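Local coordinates for carbon monoxide dehydrogenase (Thermococcus sp. AM4, PDB 6T7J), which probably catalyses the reversible oxidation of carbon monoxide to carbon dioxide at a nickel-iron-sulfur centre, passing electrons through further iron-sulfur clusters, at residues A319-M324 against K457-H462; V20-E25 against H405-K410. All blocks are in the same frame, centred on the assembly; numbering follows the deposited sequence.

Interaction 1 of 2, residues A319-M324 against K457-H462; sequences AGSFLM and KHNYSH. With MSK (Broken Fe4S4 cluster), chain F.
Ser321 OG sits at the edge of the His458 imidazole, close to its plane and 3.4 Å from NE2. Asn459 ND2 is a more distant neighbour of the same hydroxyl, 3.8 Å from Ser321 OG. The chi1 of Ser321, 63°, puts OG between the backbone N and the carbonyl carbon, on the side facing both residues. Asn452 ties the group together: its OD1 hydrogen-bonds Ser321 OG and takes a weak bond from His458 NE2, while its ND2 bonds Asn459 OD1. At the other ring nitrogen, His458 ND1 pairs with Ser15 OG, and Asn459 ND2 stands 3.0 Å above one face of the His458 ring, offset toward the rim.

Apolar atoms of 319-324 pack on the imidazole as well. Met324 CG is 3.5 Å from His458 CE1, the two side chains crossing at about a right angle. Met324 SD lies at the ring edge, 86° off the normal and 4.8 Å from the centroid of the His458 ring, and accepts a weak bond from Ser321 N. Leu323 slides past the histidine in the opposite direction, its CB 3.8 Å from His458 CD2. An alanine at His458 would probably leave Ser15 OG without this partner and open a gap beside Met324 CG and Leu323 CB.

Phe322 CB already lies 3.6 Å from S4 of the broken cluster, and chi1 of 180° sets CG anti to the backbone N, also beside S4, while the end of the ring leads away from 457-462; Met60 of the second subunit packs on the same side chain. The contact is thus a buried polar network one layer behind the nickel-free cluster C. Its imidazole nitrogens, serine hydroxyl and asparagine carbonyl oxygen all have hydrogen-bonding partners, which is likely to keep the loop carrying Phe322 in place beside the cluster.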
# COMPACT_ATOMS: atom_id res chain seq x y z
N ALA A 319 9.58 -1.87 30.68
CA ALA A 319 10.48 -3.00 30.88
C ALA A 319 11.58 -3.09 29.84
O ALA A 319 12.65 -3.65 30.13
CB ALA A 319 9.68 -4.30 30.89
N GLY A 320 11.36 -2.56 28.64
CA GLY A 320 12.38 -2.64 27.61
C GLY A 320 11.84 -2.18 26.28
O GLY A 320 10.66 -1.85 26.13
N SER A 321 12.75 -2.16 25.30
CA SER A 321 12.45 -1.68 23.96
C SER A 321 12.19 -2.86 23.02
O SER A 321 11.99 -4.00 23.47
CB SER A 321 13.60 -0.78 23.48
OG SER A 321 14.80 -1.52 23.38
N PHE A 322 12.22 -2.60 21.72
CA PHE A 322 11.87 -3.55 20.67
C PHE A 322 12.58 -4.89 20.85
O PHE A 322 11.95 -5.88 21.23
CB PHE A 322 12.20 -2.94 19.31
CG PHE A 322 11.89 -3.84 18.15
CD1 PHE A 322 10.61 -4.35 17.97
CD2 PHE A 322 12.87 -4.17 17.22
CE1 PHE A 322 10.32 -5.17 16.90
CE2 PHE A 322 12.58 -4.99 16.15
CZ PHE A 322 11.31 -5.49 15.99
N LEU A 323 13.89 -4.91 20.62
CA LEU A 323 14.67 -6.15 20.62
C LEU A 323 14.67 -6.86 21.96
O LEU A 323 15.25 -7.95 22.09
CB LEU A 323 16.11 -5.86 20.19
CG LEU A 323 16.28 -5.69 18.68
CD1 LEU A 323 17.70 -5.31 18.33
CD2 LEU A 323 15.87 -6.97 17.96
N MET A 324 14.04 -6.27 22.97
CA MET A 324 13.99 -6.89 24.29
C MET A 324 12.70 -7.66 24.55
O MET A 324 12.62 -8.38 25.55
CB MET A 324 14.17 -5.82 25.38
CG MET A 324 15.52 -5.12 25.30
SD MET A 324 15.67 -3.72 26.44
CE MET A 324 15.87 -4.58 28.00
N LYS A 457 24.74 -2.33 17.28
CA LYS A 457 24.78 -2.67 18.70
C LYS A 457 23.54 -2.13 19.40
O LYS A 457 23.14 -0.98 19.20
CB LYS A 457 26.04 -2.12 19.35
CG LYS A 457 26.23 -2.56 20.79
CD LYS A 457 27.61 -2.24 21.32
CE LYS A 457 27.82 -2.85 22.70
NZ LYS A 457 29.23 -2.71 23.17
N HIS A 458 22.93 -2.97 20.24
CA HIS A 458 21.60 -2.69 20.78
C HIS A 458 21.65 -1.49 21.73
O HIS A 458 22.34 -1.51 22.75
CB HIS A 458 21.06 -3.92 21.50
CG HIS A 458 19.73 -3.70 22.15
ND1 HIS A 458 19.52 -3.88 23.50
CD2 HIS A 458 18.54 -3.30 21.64
CE1 HIS A 458 18.26 -3.60 23.79
NE2 HIS A 458 17.65 -3.25 22.67
N ASN A 459 20.91 -0.44 21.36
CA ASN A 459 20.76 0.79 22.14
C ASN A 459 22.06 1.57 22.26
O ASN A 459 22.08 2.63 22.89
CB ASN A 459 20.20 0.50 23.53
CG ASN A 459 18.73 0.14 23.51
OD1 ASN A 459 18.01 0.50 22.57
ND2 ASN A 459 18.27 -0.55 24.54
N TYR A 460 23.15 1.08 21.66
CA TYR A 460 24.43 1.78 21.79
C TYR A 460 24.40 3.12 21.08
O TYR A 460 24.86 4.13 21.63
CB TYR A 460 25.57 0.92 21.24
CG TYR A 460 26.92 1.60 21.36
CD1 TYR A 460 27.59 1.65 22.58
CD2 TYR A 460 27.52 2.20 20.26
CE1 TYR A 460 28.81 2.28 22.70
CE2 TYR A 460 28.75 2.83 20.37
CZ TYR A 460 29.39 2.87 21.59
OH TYR A 460 30.61 3.49 21.70
N SER A 461 23.86 3.17 19.86
CA SER A 461 23.86 4.43 19.13
C SER A 461 22.91 5.44 19.76
O SER A 461 23.25 6.63 19.86
CB SER A 461 23.52 4.19 17.66
OG SER A 461 24.63 3.66 16.96
N HIS A 462 21.74 4.99 20.22
CA HIS A 462 20.82 5.87 20.94
C HIS A 462 21.55 6.62 22.05
O HIS A 462 21.62 7.86 22.06
CB HIS A 462 19.66 5.06 21.52
CG HIS A 462 18.69 4.56 20.49
ND1 HIS A 462 18.16 5.36 19.51
CD2 HIS A 462 18.14 3.33 20.31
CE1 HIS A 462 17.33 4.65 18.76
NE2 HIS A 462 17.30 3.42 19.23
S1 MSK F . 7.76 0.48 18.79
S3 MSK F . 8.42 1.54 15.54
S4 MSK F . 10.57 -0.67 17.06
S5 MSK F . 10.07 2.57 18.12
FE1 MSK F . 6.48 2.25 18.19
FE2 MSK F . 10.09 0.58 18.78
FE3 MSK F . 10.54 1.32 16.19
FE4 MSK F . 8.46 -0.31 16.78

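Interaction 2 of 2, residues V20-E25 against H405-K410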
# COMPACT_ATOMS: atom_id res chain seq x y z
N VAL A 20 20.68 -7.53 28.94
CA VAL A 20 20.40 -8.15 27.65
C VAL A 20 21.31 -9.35 27.42
O VAL A 20 20.87 -10.40 26.94
CB VAL A 20 20.53 -7.11 26.52
CG1 VAL A 20 20.44 -7.77 25.16
CG2 VAL A 20 19.46 -6.03 26.67
N ALA A 21 22.59 -9.21 27.76
CA ALA A 21 23.55 -10.29 27.55
C ALA A 21 23.16 -11.53 28.35
O ALA A 21 23.16 -12.65 27.82
CB ALA A 21 24.95 -9.83 27.93
N GLU A 22 22.85 -11.35 29.64
CA GLU A 22 22.48 -12.48 30.49
C GLU A 22 21.31 -13.25 29.89
O GLU A 22 21.31 -14.49 29.88
CB GLU A 22 22.12 -12.01 31.90
CG GLU A 22 22.76 -10.71 32.34
CD GLU A 22 22.23 -10.24 33.69
OE1 GLU A 22 21.39 -10.95 34.28
OE2 GLU A 22 22.66 -9.16 34.16
N LEU A 23 20.32 -12.54 29.36
CA LEU A 23 19.12 -13.20 28.86
C LEU A 23 19.36 -13.84 27.50
O LEU A 23 18.77 -14.88 27.20
CB LEU A 23 17.96 -12.21 28.80
CG LEU A 23 17.08 -12.15 30.04
CD1 LEU A 23 17.88 -12.23 31.33
CD2 LEU A 23 16.25 -10.88 30.02
N ILE A 24 20.23 -13.26 26.67
CA ILE A 24 20.61 -13.94 25.43
C ILE A 24 21.31 -15.25 25.75
O ILE A 24 21.06 -16.29 25.11
CB ILE A 24 21.48 -13.02 24.55
CG1 ILE A 24 20.67 -11.80 24.10
CG2 ILE A 24 22.01 -13.77 23.34
CD1 ILE A 24 21.46 -10.83 23.26
N GLU A 25 22.19 -15.25 26.76
CA GLU A 25 22.86 -16.49 27.13
C GLU A 25 21.89 -17.50 27.73
O GLU A 25 22.02 -18.71 27.51
CB GLU A 25 23.99 -16.21 28.10
CG GLU A 25 24.87 -15.09 27.68
CD GLU A 25 25.74 -14.70 28.80
OE1 GLU A 25 26.26 -13.55 28.82
OE2 GLU A 25 26.01 -15.60 29.64
N HIS A 405 15.01 -15.78 35.93
CA HIS A 405 16.19 -14.93 36.08
C HIS A 405 15.81 -13.53 35.61
O HIS A 405 15.82 -13.24 34.41
CB HIS A 405 17.38 -15.47 35.30
CG HIS A 405 18.59 -14.58 35.35
ND1 HIS A 405 19.63 -14.78 36.23
CD2 HIS A 405 18.91 -13.48 34.63
CE1 HIS A 405 20.55 -13.85 36.05
NE2 HIS A 405 20.13 -13.04 35.09
N ILE A 406 15.46 -12.67 36.55
CA ILE A 406 15.16 -11.26 36.28
C ILE A 406 16.43 -10.46 36.53
O ILE A 406 16.97 -10.53 37.65
CB ILE A 406 14.00 -10.75 37.14
CG1 ILE A 406 12.75 -11.59 36.91
CG2 ILE A 406 13.73 -9.28 36.86
CD1 ILE A 406 11.62 -11.30 37.88
N PRO A 407 16.96 -9.74 35.55
CA PRO A 407 18.14 -8.90 35.82
C PRO A 407 17.80 -7.79 36.81
O PRO A 407 16.79 -7.09 36.66
CB PRO A 407 18.51 -8.35 34.44
CG PRO A 407 17.87 -9.29 33.46
CD PRO A 407 16.60 -9.75 34.12
N LYS A 408 18.66 -7.64 37.83
CA LYS A 408 18.48 -6.62 38.86
C LYS A 408 18.36 -5.23 38.27
O LYS A 408 17.70 -4.35 38.85
CB LYS A 408 19.66 -6.66 39.84
CG LYS A 408 19.33 -6.33 41.30
CD LYS A 408 18.96 -4.86 41.50
CE LYS A 408 18.66 -4.52 42.95
NZ LYS A 408 18.42 -3.06 43.13
N HIS A 409 18.97 -5.00 37.11
CA HIS A 409 19.20 -3.66 36.62
C HIS A 409 17.90 -2.89 36.41
O HIS A 409 17.02 -3.33 35.66
CB HIS A 409 20.01 -3.74 35.33
CG HIS A 409 21.28 -4.52 35.49
ND1 HIS A 409 22.41 -3.99 36.08
CD2 HIS A 409 21.59 -5.79 35.16
CE1 HIS A 409 23.36 -4.90 36.09
NE2 HIS A 409 22.89 -6.00 35.54
N LYS A 410 17.80 -1.76 37.10
CA LYS A 410 16.62 -0.91 37.11
C LYS A 410 17.11 0.53 37.15
O LYS A 410 18.14 0.82 37.76
CB LYS A 410 15.73 -1.25 38.32
CG LYS A 410 14.51 -0.36 38.51
CD LYS A 410 13.55 -0.98 39.52
CE LYS A 410 14.27 -1.47 40.77
NZ LYS A 410 13.44 -1.31 42.00
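Glu22 meets His405 through a chi1 of -26°, away from any staggered position, after which the chain is extended at CD (chi2 174°). From the other side His405 holds CG anti to its backbone N and presents its imidazole edge to the carboxylate. The result is one very straight hydrogen bond, His405 NE2 to Glu22 OE1 at 2.6 Å with 177° at the hydrogen. The acceptor lies in the plane of the ring, and the donor comes in nearly along the C-O axis of the carboxylate, whose own plane is steeply inclined to the imidazole. The negative charge of the carboxylate that accepts this bond would be expected to favour a positively charged His405.

The second oxygen, Glu22 OE2, faces the edge of the other imidazole, 3.5 Å from His409 NE2. A phosphate ion, probably from the crystallisation liquor, is bound beside this oxygen and His409.

Leu23 adds an apolar half to the contact. It meets Pro407 tip to tip, CD1 lying 3.6 Å from Pro407 CG, and the same methyl, Leu23 CD1, is 3.7 Å from His405 CD2 at the ring edge. Leu23 also packs on Leu327 of helix 325-330. A His-carboxylate hydrogen bond flanked by leucine-proline packing thus fastens N-terminal helix 20-30 to the loop that runs from helix 381-395 to strand 411-415.

How the interactions relate
The segments alternate along the chain: 20-25, 319-324, 405-410, then 457-462. Interactions 1 and 2 have centres about 13 Å apart and touch through Val20, whose CG2 is 3.8 Å from His458 ND1 and 4.1 Å from Met324 CE. Strand 318-320 is an outermost strand of one six-stranded parallel sheet, whereas helix 460-471 links strands 444-448 and 474-478 of the other, so interaction 1 bridges the two sheet-containing parts near the cluster. Interaction 2 lies farther from the chain's centre. Helix 325-330, directly after 319-324, packs against Val20 and Leu23, so helix 20-30 touches interaction 1 directly through Val20 and also packs on the helix that follows 319-324.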